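Local coordinates for insecticidal crystal protein Cry7Cal (Bacillus thuringiensis, PDB 5ZI1) that acts as an insecticidal three-domain delta-endotoxin active against locusts, its middle and C-terminal beta domains probably serving in receptor binding, at residues G291-W295 with A473-T479. Coordinates in Å, arbitrary orientation, origin at the centre of the assembly. Residue numbers count along the deposited sequence, not the author numbering.
Sequences GLFQW and AVKAFET
This is an interdomain contact of the three-domain Cry toxin fold, joining the entry to strand 294-306 of the middle, beta-prism domain to the 3-10 turn 473-475 and strand 478-479 of the C-terminal beta-sandwich. G291-F293 run extended (L292 -52/150, F293 -66/142) past the turn, which A476 N closes by bonding A473 O at 3.0 Å; L292 and V474 are nearest in register, CA to CA 4.4 Å. L292 (chi1 m, chi2 t) is the main plug, covered over 107 Å² by residues 473-479: its CD2 lies 4.1 Å from A476 CB and 3.9 Å from T479 CG2, and its CD1 3.7 Å from E478 N. I486 and Y324 add to this apolar pocket. F477 and E478 form a classic beta bulge opposite R511. K475 lays its aliphatic chain by F293 (CD to CB 4.3 Å) and the W295 ring edge, while its NZ forms a salt bridge with E248. One backbone hydrogen bond links the segments, F293 N to V474 O, 2.9 Å and nearly linear at 169°.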
ATOM      1  N   GLY A 291      12.923  -3.886   2.870  1.00 48.24           N
ATOM      2  CA  GLY A 291      14.022  -3.010   3.216  1.00 45.14           C
ATOM      3  C   GLY A 291      13.556  -1.577   3.358  1.00 46.07           C
ATOM      4  O   GLY A 291      12.365  -1.270   3.261  1.00 44.41           O
ATOM      5  N   LEU A 292      14.521  -0.691   3.595  1.00 47.54           N
ATOM      6  CA  LEU A 292      14.284   0.736   3.443  1.00 44.35           C
ATOM      7  C   LEU A 292      13.698   1.023   2.067  1.00 46.13           C
ATOM      8  O   LEU A 292      13.943   0.294   1.102  1.00 44.33           O
ATOM      9  CB  LEU A 292      15.597   1.488   3.642  1.00 45.64           C
ATOM     10  CG  LEU A 292      16.233   1.120   4.994  1.00 50.83           C
ATOM     11  CD1 LEU A 292      17.617   1.721   5.130  1.00 51.41           C
ATOM     12  CD2 LEU A 292      15.327   1.571   6.140  1.00 42.90           C
ATOM     13  N   PHE A 293      12.887   2.067   1.968  1.00 42.97           N
ATOM     14  CA  PHE A 293      12.213   2.300   0.702  1.00 45.98           C
ATOM     15  C   PHE A 293      13.252   2.650  -0.374  1.00 50.10           C
ATOM     16  O   PHE A 293      14.244   3.330  -0.096  1.00 49.70           O
ATOM     17  CB  PHE A 293      11.170   3.409   0.874  1.00 45.32           C
ATOM     18  CG  PHE A 293      10.356   3.657  -0.358  1.00 47.64           C
ATOM     19  CD1 PHE A 293       9.157   2.991  -0.551  1.00 39.88           C
ATOM     20  CD2 PHE A 293      10.821   4.525  -1.360  1.00 46.25           C
ATOM     21  CE1 PHE A 293       8.396   3.200  -1.724  1.00 46.02           C
ATOM     22  CE2 PHE A 293      10.078   4.737  -2.533  1.00 42.13           C
ATOM     23  CZ  PHE A 293       8.862   4.087  -2.709  1.00 44.74           C
ATOM     24  N   GLN A 294      13.043   2.168  -1.606  1.00 47.64           N
ATOM     25  CA  GLN A 294      14.063   2.257  -2.650  1.00 45.99           C
ATOM     26  C   GLN A 294      13.495   2.825  -3.940  1.00 47.72           C
ATOM     27  O   GLN A 294      12.425   2.415  -4.400  1.00 51.27           O
ATOM     28  CB  GLN A 294      14.689   0.892  -2.958  1.00 47.60           C
ATOM     29  CG  GLN A 294      15.452   0.256  -1.830  1.00 45.05           C
ATOM     30  CD  GLN A 294      16.051  -1.091  -2.226  1.00 47.06           C
ATOM     31  OE1 GLN A 294      17.178  -1.161  -2.687  1.00 52.24           O
ATOM     32  NE2 GLN A 294      15.295  -2.162  -2.039  1.00 47.38           N
ATOM     33  N   TRP A 295      14.235   3.754  -4.539  1.00 46.56           N
ATOM     34  CA  TRP A 295      13.835   4.423  -5.769  1.00 44.96           C
ATOM     35  C   TRP A 295      14.622   3.820  -6.921  1.00 46.75           C
ATOM     36  O   TRP A 295      15.850   3.710  -6.838  1.00 46.63           O
ATOM     37  CB  TRP A 295      14.080   5.928  -5.683  1.00 39.60           C
ATOM     38  CG  TRP A 295      13.419   6.516  -4.487  1.00 49.34           C
ATOM     39  CD1 TRP A 295      13.897   6.534  -3.206  1.00 42.25           C
ATOM     40  CD2 TRP A 295      12.125   7.123  -4.444  1.00 43.65           C
ATOM     41  NE1 TRP A 295      12.989   7.140  -2.378  1.00 43.73           N
ATOM     42  CE2 TRP A 295      11.891   7.506  -3.111  1.00 43.40           C
ATOM     43  CE3 TRP A 295      11.144   7.378  -5.405  1.00 41.84           C
ATOM     44  CZ2 TRP A 295      10.716   8.141  -2.713  1.00 44.46           C
ATOM     45  CZ3 TRP A 295       9.992   8.014  -5.022  1.00 43.75           C
ATOM     46  CH2 TRP A 295       9.780   8.388  -3.678  1.00 46.16           C
ATOM     47  N   ALA A 473       9.314   4.872   9.091  1.00 45.90           N
ATOM     48  CA  ALA A 473      10.701   4.607   9.436  1.00 46.71           C
ATOM     49  C   ALA A 473      11.483   4.099   8.230  1.00 45.24           C
ATOM     50  O   ALA A 473      12.682   4.373   8.108  1.00 47.42           O
ATOM     51  CB  ALA A 473      10.762   3.605  10.597  1.00 44.52           C
ATOM     52  N   VAL A 474      10.830   3.366   7.326  1.00 39.59           N
ATOM     53  CA  VAL A 474      11.559   2.852   6.176  1.00 49.63           C
ATOM     54  C   VAL A 474      11.953   3.947   5.193  1.00 44.53           C
ATOM     55  O   VAL A 474      12.769   3.687   4.310  1.00 47.16           O
ATOM     56  CB  VAL A 474      10.772   1.729   5.465  1.00 45.69           C
ATOM     57  CG1 VAL A 474      10.634   0.541   6.388  1.00 44.05           C
ATOM     58  CG2 VAL A 474       9.413   2.208   5.020  1.00 43.72           C
ATOM     59  N   LYS A 475      11.438   5.178   5.346  1.00 47.85           N
ATOM     60  CA  LYS A 475      11.944   6.306   4.560  1.00 45.25           C
ATOM     61  C   LYS A 475      13.359   6.721   4.962  1.00 47.70           C
ATOM     62  O   LYS A 475      13.938   7.591   4.299  1.00 47.46           O
ATOM     63  CB  LYS A 475      11.010   7.515   4.664  1.00 42.32           C
ATOM     64  CG  LYS A 475       9.604   7.311   4.069  1.00 41.00           C
ATOM     65  CD  LYS A 475       9.663   7.020   2.562  1.00 48.13           C
ATOM     66  CE  LYS A 475      10.200   8.210   1.749  1.00 44.48           C
ATOM     67  NZ  LYS A 475       9.223   9.351   1.618  1.00 42.34           N
ATOM     68  N   ALA A 476      13.928   6.120   6.008  1.00 51.86           N
ATOM     69  CA  ALA A 476      15.345   6.258   6.326  1.00 47.81           C
ATOM     70  C   ALA A 476      16.214   5.865   5.128  1.00 51.34           C
ATOM     71  O   ALA A 476      15.736   5.326   4.123  1.00 47.64           O
ATOM     72  CB  ALA A 476      15.714   5.380   7.518  1.00 41.24           C
ATOM     73  N   PHE A 477      17.527   6.131   5.253  1.00 52.58           N
ATOM     74  CA  PHE A 477      18.501   5.686   4.263  1.00 51.24           C
ATOM     75  C   PHE A 477      19.601   4.814   4.844  1.00 52.36           C
ATOM     76  O   PHE A 477      20.418   4.286   4.077  1.00 52.25           O
ATOM     77  CB  PHE A 477      19.139   6.883   3.535  1.00 50.91           C
ATOM     78  CG  PHE A 477      20.118   7.662   4.370  1.00 54.14           C
ATOM     79  CD1 PHE A 477      21.460   7.306   4.410  1.00 53.38           C
ATOM     80  CD2 PHE A 477      19.695   8.759   5.105  1.00 53.01           C
ATOM     81  CE1 PHE A 477      22.353   8.016   5.178  1.00 56.34           C
ATOM     82  CE2 PHE A 477      20.585   9.474   5.873  1.00 53.69           C
ATOM     83  CZ  PHE A 477      21.916   9.101   5.912  1.00 57.78           C
ATOM     84  N   GLU A 478      19.645   4.639   6.161  1.00 52.26           N
ATOM     85  CA  GLU A 478      20.623   3.762   6.782  1.00 56.25           C
ATOM     86  C   GLU A 478      20.096   3.301   8.139  1.00 55.07           C
ATOM     87  O   GLU A 478      19.382   4.037   8.827  1.00 51.63           O
ATOM     88  CB  GLU A 478      21.971   4.465   6.939  1.00 57.41           C
ATOM     89  CG  GLU A 478      23.084   3.595   7.510  1.00 62.48           C
ATOM     90  CD  GLU A 478      24.436   4.303   7.476  1.00 73.10           C
ATOM     91  OE1 GLU A 478      24.750   4.941   6.443  1.00 77.09           O
ATOM     92  OE2 GLU A 478      25.180   4.232   8.483  1.00 77.98           O
ATOM     93  N   THR A 479      20.441   2.065   8.492  1.00 52.52           N
ATOM     94  CA  THR A 479      20.143   1.482   9.790  1.00 57.49           C
ATOM     95  C   THR A 479      21.430   0.903  10.357  1.00 61.85           C
ATOM     96  O   THR A 479      22.417   0.714   9.638  1.00 60.49           O
ATOM     97  CB  THR A 479      19.085   0.365   9.717  1.00 55.71           C
ATOM     98  OG1 THR A 479      19.650  -0.777   9.065  1.00 59.61           O
ATOM     99  CG2 THR A 479      17.847   0.813   8.955  1.00 51.04           C
TER